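Local coordinates for 3-hydroxyacyl-CoA dehydrogenase (Burkholderia thailandensis, PDB 4XGN) that oxidises 3-hydroxyacyl-CoA thioesters to 3-oxoacyl-CoA with NAD as cofactor, as a member of the short-chain dehydrogenase/reductase family, at the interface of chains A and B and the interface of chains A and C. Numbering follows the deposited sequence. Chains: chain A/B/C, 3-hydroxyacyl-CoA dehydrogenase.

Contact 1: the interface of chains A and B. Residues chain A 237, 241, 243-244; chain B 230, 233-234, 251.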
loop_
_atom_site.group_PDB
_atom_site.type_symbol
_atom_site.label_atom_id
_atom_site.label_comp_id
_atom_site.label_asym_id
_atom_site.label_seq_id
_atom_site.Cartn_x
_atom_site.Cartn_y
_atom_site.Cartn_z
ATOM N N GLN A 237 11.693 -18.480 -8.177
ATOM C CA GLN A 237 12.559 -17.384 -7.659
ATOM C C GLN A 237 12.376 -17.218 -6.151
ATOM O O GLN A 237 13.334 -17.019 -5.418
ATOM C CB GLN A 237 12.316 -16.085 -8.413
ATOM C CG GLN A 237 12.907 -14.835 -7.749
ATOM C CD GLN A 237 14.428 -14.749 -7.741
ATOM O OE1 GLN A 237 14.989 -13.908 -7.013
ATOM N NE2 GLN A 237 15.107 -15.616 -8.502
ATOM N N ASN A 241 15.429 -17.590 -3.511
ATOM C CA ASN A 241 15.972 -16.324 -3.009
ATOM C C ASN A 241 15.777 -16.215 -1.509
ATOM O O ASN A 241 14.678 -15.929 -1.038
ATOM C CB ASN A 241 15.385 -15.135 -3.748
ATOM C CG ASN A 241 16.156 -13.857 -3.496
ATOM O OD1 ASN A 241 16.704 -13.636 -2.405
ATOM N ND2 ASN A 241 16.217 -13.008 -4.520
ATOM N N MET A 243 16.240 -14.023 0.579
ATOM C CA MET A 243 15.843 -12.714 1.156
ATOM C C MET A 243 14.366 -12.363 0.922
ATOM O O MET A 243 13.892 -11.336 1.471
ATOM C CB MET A 243 16.726 -11.589 0.635
ATOM C CG MET A 243 18.059 -11.526 1.358
ATOM S SD MET A 243 17.956 -11.060 3.104
ATOM C CE MET A 243 17.368 -9.378 2.945
ATOM N N LEU A 244 13.646 -13.164 0.127
ATOM C CA LEU A 244 12.230 -12.892 -0.126
ATOM C C LEU A 244 11.427 -13.442 1.008
ATOM O O LEU A 244 11.265 -14.658 1.121
ATOM C CB LEU A 244 11.814 -13.432 -1.490
ATOM C CG LEU A 244 12.172 -12.604 -2.722
ATOM C CD1 LEU A 244 11.873 -13.408 -3.996
ATOM C CD2 LEU A 244 11.443 -11.252 -2.708
ATOM N N GLU B 230 21.955 -11.679 -3.749
ATOM C CA GLU B 230 20.508 -11.907 -3.541
ATOM C C GLU B 230 19.680 -10.833 -4.179
ATOM O O GLU B 230 18.609 -11.100 -4.672
ATOM C CB GLU B 230 20.192 -12.093 -2.057
ATOM C CG GLU B 230 20.816 -13.386 -1.530
ATOM C CD GLU B 230 20.899 -13.524 -0.018
ATOM O OE1 GLU B 230 21.028 -12.527 0.737
ATOM O OE2 GLU B 230 20.905 -14.703 0.419
ATOM N N MET B 233 19.944 -11.733 -7.881
ATOM C CA MET B 233 19.036 -12.834 -8.257
ATOM C C MET B 233 17.672 -12.283 -8.654
ATOM O O MET B 233 17.054 -12.736 -9.603
ATOM C CB MET B 233 18.738 -13.808 -7.084
ATOM C CG MET B 233 19.865 -14.587 -6.462
ATOM S SD MET B 233 19.156 -15.403 -5.011
ATOM C CE MET B 233 20.460 -16.476 -4.420
ATOM N N LEU B 234 17.187 -11.314 -7.874
ATOM C CA LEU B 234 15.840 -10.752 -8.134
ATOM C C LEU B 234 15.867 -9.911 -9.400
ATOM O O LEU B 234 14.935 -9.927 -10.194
ATOM C CB LEU B 234 15.333 -9.971 -6.914
ATOM C CG LEU B 234 13.919 -9.423 -7.081
ATOM C CD1 LEU B 234 12.920 -10.534 -7.389
ATOM C CD2 LEU B 234 13.563 -8.670 -5.815
ATOM N N LEU B 251 12.499 -6.597 -0.720
ATOM C CA LEU B 251 13.477 -7.680 -0.647
ATOM C C LEU B 251 14.197 -7.478 0.665
ATOM O O LEU B 251 15.183 -6.739 0.744
ATOM C CB LEU B 251 14.403 -7.664 -1.858
ATOM C CG LEU B 251 15.467 -8.791 -1.837
ATOM C CD1 LEU B 251 14.818 -10.172 -2.035
ATOM C CD2 LEU B 251 16.549 -8.544 -2.897
#

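Contact 2: the interface of chains A and B. Residues chain A 178, 182, 246; chain B 254, 256.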
loop_
_atom_site.group_PDB
_atom_site.type_symbol
_atom_site.label_atom_id
_atom_site.label_comp_id
_atom_site.label_asym_id
_atom_site.label_seq_id
_atom_site.Cartn_x
_atom_site.Cartn_y
_atom_site.Cartn_z
ATOM N N LEU A 178 2.514 -11.214 6.268
ATOM C CA LEU A 178 3.485 -10.681 7.241
ATOM C C LEU A 178 3.408 -11.310 8.638
ATOM O O LEU A 178 4.424 -11.779 9.134
ATOM C CB LEU A 178 3.406 -9.145 7.306
ATOM C CG LEU A 178 4.364 -8.477 8.312
ATOM C CD1 LEU A 178 5.817 -8.714 7.995
ATOM C CD2 LEU A 178 4.079 -6.989 8.435
ATOM N N ARG A 182 6.247 -13.602 10.373
ATOM C CA ARG A 182 6.722 -13.315 11.697
ATOM C C ARG A 182 6.599 -14.527 12.649
ATOM O O ARG A 182 7.567 -14.799 13.391
ATOM C CB ARG A 182 6.039 -12.084 12.281
ATOM C CG ARG A 182 6.435 -10.812 11.553
ATOM C CD ARG A 182 5.497 -9.656 11.850
ATOM N NE ARG A 182 6.134 -8.380 11.576
ATOM C CZ ARG A 182 5.656 -7.181 11.892
ATOM N NH1 ARG A 182 4.463 -7.018 12.426
ATOM N NH2 ARG A 182 6.391 -6.112 11.642
ATOM N N GLY A 246 7.815 -12.294 3.655
ATOM C CA GLY A 246 6.814 -11.381 4.258
ATOM C C GLY A 246 6.243 -10.395 3.266
ATOM O O GLY A 246 5.714 -9.357 3.668
ATOM N N ALA B 254 11.416 -9.892 5.491
ATOM C CA ALA B 254 10.223 -9.527 6.225
ATOM C C ALA B 254 10.409 -8.474 7.307
ATOM O O ALA B 254 9.496 -8.268 8.091
ATOM C CB ALA B 254 9.559 -10.769 6.840
ATOM N N ARG B 256 10.385 -4.890 9.146
ATOM C CA ARG B 256 9.693 -3.589 9.055
ATOM C C ARG B 256 10.440 -2.649 9.960
ATOM O O ARG B 256 10.606 -2.909 11.141
ATOM C CB ARG B 256 8.236 -3.709 9.470
ATOM C CG ARG B 256 7.365 -4.611 8.541
ATOM C CD ARG B 256 7.247 -4.025 7.160
ATOM N NE ARG B 256 6.395 -4.817 6.276
ATOM C CZ ARG B 256 6.766 -5.855 5.533
ATOM N NH1 ARG B 256 8.007 -6.308 5.542
ATOM N NH2 ARG B 256 5.880 -6.465 4.770
HETATM O O HOH W 1 8.671 -7.584 10.645
#

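Contact 3: the interface of chains A and C. Residues chain A 99, 160-162, 259; chain C 182-183, 186.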
loop_
_atom_site.group_PDB
_atom_site.type_symbol
_atom_site.label_atom_id
_atom_site.label_comp_id
_atom_site.label_asym_id
_atom_site.label_seq_id
_atom_site.Cartn_x
_atom_site.Cartn_y
_atom_site.Cartn_z
ATOM N N LYS A 99 -22.665 -8.986 -7.248
ATOM C CA LYS A 99 -22.663 -7.627 -6.706
ATOM C C LYS A 99 -23.177 -7.600 -5.294
ATOM O O LYS A 99 -24.044 -8.378 -4.930
ATOM C CB LYS A 99 -23.520 -6.704 -7.568
ATOM C CG LYS A 99 -22.922 -6.412 -8.950
ATOM C CD LYS A 99 -23.876 -5.589 -9.810
ATOM C CE LYS A 99 -23.409 -5.604 -11.266
ATOM N NZ LYS A 99 -24.224 -4.697 -12.124
ATOM N N GLN A 160 -12.927 -5.379 -8.552
ATOM C CA GLN A 160 -13.910 -4.884 -9.513
ATOM C C GLN A 160 -15.317 -5.053 -9.014
ATOM O O GLN A 160 -15.559 -5.744 -8.020
ATOM C CB GLN A 160 -13.786 -5.616 -10.842
ATOM C CG GLN A 160 -12.381 -5.545 -11.453
ATOM C CD GLN A 160 -12.371 -6.154 -12.830
ATOM O OE1 GLN A 160 -12.425 -7.379 -12.962
ATOM N NE2 GLN A 160 -12.338 -5.318 -13.867
ATOM N N ILE A 161 -16.221 -4.386 -9.699
ATOM C CA ILE A 161 -17.652 -4.604 -9.459
ATOM C C ILE A 161 -17.887 -6.108 -9.572
ATOM O O ILE A 161 -17.412 -6.768 -10.506
ATOM C CB ILE A 161 -18.500 -3.856 -10.471
ATOM C CG1 ILE A 161 -18.407 -2.344 -10.213
ATOM C CG2 ILE A 161 -19.940 -4.295 -10.417
ATOM C CD1 ILE A 161 -18.993 -1.487 -11.317
ATOM N N GLY A 162 -18.621 -6.645 -8.604
ATOM C CA GLY A 162 -18.871 -8.086 -8.567
ATOM C C GLY A 162 -17.860 -8.952 -7.849
ATOM O O GLY A 162 -18.140 -10.129 -7.620
ATOM N N PRO A 259 -13.347 -0.615 -12.665
ATOM C CA PRO A 259 -14.579 -1.163 -12.059
ATOM C C PRO A 259 -15.266 -2.242 -12.908
ATOM O O PRO A 259 -15.763 -3.229 -12.354
ATOM C CB PRO A 259 -15.465 0.075 -11.902
ATOM C CG PRO A 259 -14.470 1.177 -11.664
ATOM C CD PRO A 259 -13.299 0.868 -12.576
ATOM N N ARG C 182 -17.348 0.422 -5.504
ATOM C CA ARG C 182 -17.624 0.373 -6.923
ATOM C C ARG C 182 -19.001 -0.227 -7.164
ATOM O O ARG C 182 -19.756 0.272 -8.012
ATOM C CB ARG C 182 -16.529 -0.431 -7.654
ATOM C CG ARG C 182 -15.217 0.332 -7.679
ATOM C CD ARG C 182 -14.059 -0.574 -8.082
ATOM N NE ARG C 182 -12.909 0.212 -8.568
ATOM C CZ ARG C 182 -11.815 -0.263 -9.138
ATOM N NH1 ARG C 182 -11.634 -1.579 -9.314
ATOM N NH2 ARG C 182 -10.936 0.593 -9.642
ATOM N N ASP C 183 -19.322 -1.289 -6.416
ATOM C CA ASP C 183 -20.662 -1.975 -6.548
ATOM C C ASP C 183 -21.781 -1.004 -6.246
ATOM O O ASP C 183 -22.851 -1.077 -6.849
ATOM C CB ASP C 183 -20.827 -3.106 -5.517
ATOM C CG ASP C 183 -20.164 -4.402 -5.892
ATOM O OD1 ASP C 183 -19.786 -4.596 -7.052
ATOM O OD2 ASP C 183 -20.141 -5.303 -4.992
ATOM N N ARG C 186 -23.554 3.235 -8.253
ATOM C CA ARG C 186 -24.820 3.500 -8.928
ATOM C C ARG C 186 -25.983 3.730 -7.916
ATOM O O ARG C 186 -26.951 4.385 -8.248
ATOM C CB ARG C 186 -25.154 2.377 -9.926
ATOM C CG ARG C 186 -25.785 1.135 -9.291
ATOM C CD ARG C 186 -25.765 -0.147 -10.154
ATOM N NE ARG C 186 -24.792 -1.090 -9.593
ATOM C CZ ARG C 186 -23.747 -1.663 -10.214
ATOM N NH1 ARG C 186 -22.941 -2.419 -9.490
ATOM N NH2 ARG C 186 -23.481 -1.539 -11.523
HETATM O O HOH W 2 -21.848 -3.400 -13.602
#

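Contact 4: the interface of chains A and B. Residues chain A 181, 190, 242-243, 245; chain B 221-222, 253-254.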
loop_
_atom_site.group_PDB
_atom_site.type_symbol
_atom_site.label_atom_id
_atom_site.label_comp_id
_atom_site.label_asym_id
_atom_site.label_seq_id
_atom_site.Cartn_x
_atom_site.Cartn_y
_atom_site.Cartn_z
ATOM N N ALA A 181 4.793 -14.863 8.328
ATOM C CA ALA A 181 6.251 -14.789 8.255
ATOM C C ALA A 181 6.858 -14.504 9.631
ATOM O O ALA A 181 7.869 -15.106 10.036
ATOM C CB ALA A 181 6.682 -13.738 7.272
ATOM N N ARG A 190 10.195 -19.288 5.277
ATOM C CA ARG A 190 9.779 -18.040 4.576
ATOM C C ARG A 190 8.336 -18.129 4.072
ATOM O O ARG A 190 7.833 -19.213 3.753
ATOM C CB ARG A 190 10.732 -17.688 3.462
ATOM C CG ARG A 190 12.087 -17.328 3.987
ATOM C CD ARG A 190 13.002 -16.744 2.945
ATOM N NE ARG A 190 13.480 -17.786 2.046
ATOM C CZ ARG A 190 13.091 -17.935 0.776
ATOM N NH1 ARG A 190 12.160 -17.163 0.208
ATOM N NH2 ARG A 190 13.645 -18.897 0.058
ATOM N N PRO A 242 16.850 -16.412 -0.739
ATOM C CA PRO A 242 16.710 -16.406 0.713
ATOM C C PRO A 242 16.224 -15.125 1.333
ATOM O O PRO A 242 15.800 -15.157 2.485
ATOM C CB PRO A 242 18.126 -16.719 1.184
ATOM C CG PRO A 242 18.705 -17.444 0.056
ATOM C CD PRO A 242 18.258 -16.651 -1.104
ATOM N N MET A 243 16.240 -14.023 0.579
ATOM C CA MET A 243 15.843 -12.714 1.156
ATOM C C MET A 243 14.366 -12.363 0.922
ATOM O O MET A 243 13.892 -11.336 1.471
ATOM C CB MET A 243 16.726 -11.589 0.635
ATOM C CG MET A 243 18.059 -11.526 1.358
ATOM S SD MET A 243 17.956 -11.060 3.104
ATOM C CE MET A 243 17.368 -9.378 2.945
ATOM N N ASN A 245 10.892 -12.572 1.852
ATOM C CA ASN A 245 10.062 -13.010 2.944
ATOM C C ASN A 245 9.038 -11.904 3.318
ATOM O O ASN A 245 9.387 -10.720 3.293
ATOM C CB ASN A 245 10.950 -13.309 4.116
ATOM C CG ASN A 245 10.256 -14.141 5.182
ATOM O OD1 ASN A 245 9.163 -14.713 4.963
ATOM N ND2 ASN A 245 10.903 -14.269 6.324
ATOM N N PHE B 221 13.546 -13.388 8.959
ATOM C CA PHE B 221 14.286 -14.481 8.363
ATOM C C PHE B 221 14.700 -14.123 6.957
ATOM O O PHE B 221 13.863 -13.691 6.176
ATOM C CB PHE B 221 13.493 -15.803 8.317
ATOM C CG PHE B 221 14.386 -16.958 8.006
ATOM C CD1 PHE B 221 15.132 -17.523 9.011
ATOM C CD2 PHE B 221 14.620 -17.347 6.690
ATOM C CE1 PHE B 221 16.036 -18.517 8.732
ATOM C CE2 PHE B 221 15.514 -18.369 6.407
ATOM C CZ PHE B 221 16.239 -18.927 7.427
ATOM N N PRO B 222 15.978 -14.300 6.593
ATOM C CA PRO B 222 17.093 -14.769 7.408
ATOM C C PRO B 222 17.624 -13.687 8.363
ATOM O O PRO B 222 17.633 -12.503 8.005
ATOM C CB PRO B 222 18.127 -15.130 6.359
ATOM C CG PRO B 222 17.884 -14.163 5.248
ATOM C CD PRO B 222 16.418 -13.757 5.313
ATOM N N GLY B 253 13.710 -9.787 3.972
ATOM C CA GLY B 253 13.609 -10.765 5.028
ATOM C C GLY B 253 12.454 -10.567 5.982
ATOM O O GLY B 253 12.498 -11.037 7.114
ATOM N N ALA B 254 11.416 -9.892 5.491
ATOM C CA ALA B 254 10.223 -9.527 6.225
ATOM C C ALA B 254 10.409 -8.474 7.307
ATOM O O ALA B 254 9.496 -8.268 8.091
ATOM C CB ALA B 254 9.559 -10.769 6.840
#

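Contact 1: the interface of chains A and B
A:Asn241, in extended backbone conformation (phi -111°, psi 104°) just past the end of helix 228-240, sets its side chain against B:Glu230 and B:Met233 in the first turns of the same helix of chain B. In this short-chain dehydrogenase/reductase subunit, of Rossmann fold, helix 228-240 and strand 248-251 supply residues on both sides of the two-fold interface. The amide of A:Asn241 is gripped at both ends. A:Asn241 ND2 donates to the backbone carbonyl B:Glu230 O at 3.1 Å, the acceptor tilted from the amide plane, and the other hydrogen of A:Asn241 ND2 runs almost straight to the side-chain carbonyl A:Gln237 OE1 at 2.9 Å. The amide oxygen A:Asn241 OD1 takes the backbone N-H of A:Met243 at 3.0 Å, so the group is fixed against a flip. With CG anti to the backbone N (chi1 -166°), the amide reaches toward chain B, where the thioether B:Met233 SD packs 3.7 Å from A:Asn241 CG. A:Gln237, its chain bent at chi2, brings A:Gln237 OE1 within 3.5 Å of B:Leu234 CA while it accepts the asparagine N-H. On the other flank, methyl CD1 of B:Leu251 reaches A:Met243 CB and A:Leu244 CD2, at 3.6 Å from the latter. The carboxylate end of B:Glu230 lies across A:Met243, with B:Glu230 CD 3.7 Å from A:Met243 CG.

Contact 2: the interface of chains A and B
Over one face of the B:Arg256 guanidinium lies methyl CD1 of A:Leu178, 3.8 Å above the plane and centred on it, while the sister methyl CD2 covers one face of the A:Arg182 guanidinium in the same centred way. The leucine thus separates the two cationic groups, whose planes are turned 50° apart; A:Arg182 NH2 stays 5.5 Å from B:Arg256 NE. At the edge of A:Arg182, in plane, sits water 1, held by both NE and NH2 and bound in turn to the backbone carbonyl B:Ala254 O at 2.8 Å. This water carries the arginine's polar edge across to chain B. B:Arg256 folds back at chi2 (-65°), which turns its guanidinium toward chain A, and B:Arg256 NH2 donates to the backbone carbonyl A:Gly246 O at 3.1 Å, with the acceptor 19° out of the guanidinium plane. Its aliphatic part is used as well: B:Arg256 CG lies 3.6 Å from A:Arg182 NH2, one arginine chain crossing the other. Beside them the methyl B:Ala254 CB rests 3.8 Å from A:Gly246 CA. The site fastens the C-terminal segment of one subunit against helix 164-184 of its neighbour, and presumably steadies the tetramer common among short-chain dehydrogenases.

Contact 3: the interface of chains A and C
The backbone N-H of A:Gly162 donates to the carboxylate oxygen C:Asp183 OD1 at 2.8 Å, entering on the syn lone pair. The short-chain dehydrogenase fold presents helix 164-184 at this interface, and C:Asp183 stands near its C-terminal end, facing the A:Ile161-A:Gly162 loop that leads into the same helix of chain A. Its CG is anti to its own carbonyl carbon (chi1 -81°), directing the carboxylate at this loop. A:Ile161 runs antiparallel alongside the aspartate, the methyl A:Ile161 CG2 3.4 Å from C:Asp183 OD1. The other branch of the isoleucine, A:Ile161 CG1, packs 3.7 Å from C:Arg182 CB. C:Arg182 runs extended from CG to NE, and its guanidinium reaches A:Pro259 near the C-terminus of chain A. One face of that flat group is covered by A:Pro259, with the proline N centred 3.8 Å above the plane, while ring atom A:Pro259 CG lies 3.6 Å from C:Arg182 NE; this is packing over a face, with the arginine stem running across the proline. On the other flank the extended A:Lys99 crosses C:Arg186, which is poorly ordered, so details there are tentative. As modelled, the side-chain amine nitrogen A:Lys99 NZ and C:Arg186 NH2 share water 2, at 3.1 Å from A:Lys99 NZ. The opposite charges of A:Lys99 NZ and C:Asp183 OD1 stay 6.7 Å apart and form no salt bridge.

Contact 4: the interface of chains A and B
The loop between helix 228-240 and strand 248-251 of chain A, with strand 189-196 beside it, meets two loops of chain B: the B:Phe221-B:Pro222 stretch ahead of helix 228-240 and the turn after strand 248-251. All belong to the C-terminal region of this short-chain dehydrogenase/reductase fold. The side chains of A:Asn245 and B:Phe221 meet at about a right angle. The amide A:Asn245 ND2 donates to the backbone carbonyl B:Phe221 O at 3.0 Å, approaching 21° from the carbonyl plane, and the amide stands 79° from the phenyl ring. Its CG is anti to the backbone N (chi1 -164°), which turns the amide toward chain B; the methyl B:Ala254 CB packs against A:Asn245 CG at 3.8 Å. Backbone atoms add a second polar tie, B:Gly253 N to A:Met243 O at 2.9 Å. The phenyl ring of B:Phe221 touches the aliphatic stem of A:Arg190, with B:Phe221 CD2 3.7 Å from A:Arg190 CG. The arginine chain bends at chi3, and one face of its guanidinium is covered by A:Pro242 CA, 3.6 Å above the plane and toward the rim; this neighbour in its own chain backs the group. B:Pro222, which follows a cis peptide bond, brings its ring to A:Met243, B:Pro222 CG lying 3.8 Å from the thioether A:Met243 SD. The proline's CD also faces the backbone carbonyl of A:Pro242.

Contacts 1, 2 and 4 belong to one continuous A-B interface: the C-alpha centres of contacts 2 and 4 are about 7 Å apart, those of contacts 1 and 4 about 9 Å and those of contacts 1 and 2 about 14 Å. A:Met243 joins contact 1 to contact 4, and B:Ala254 joins contact 4 to contact 2. Contact 3 lies 32 to 36 Å from the others, centre to centre, on a separate surface facing chain C. Helix 164-184 serves both interfaces, with A:Arg182 in contact 2 and its copy C:Arg182 in contact 3. Two distinct two-fold interfaces suit the deposited tetramer, an assembly common in this family.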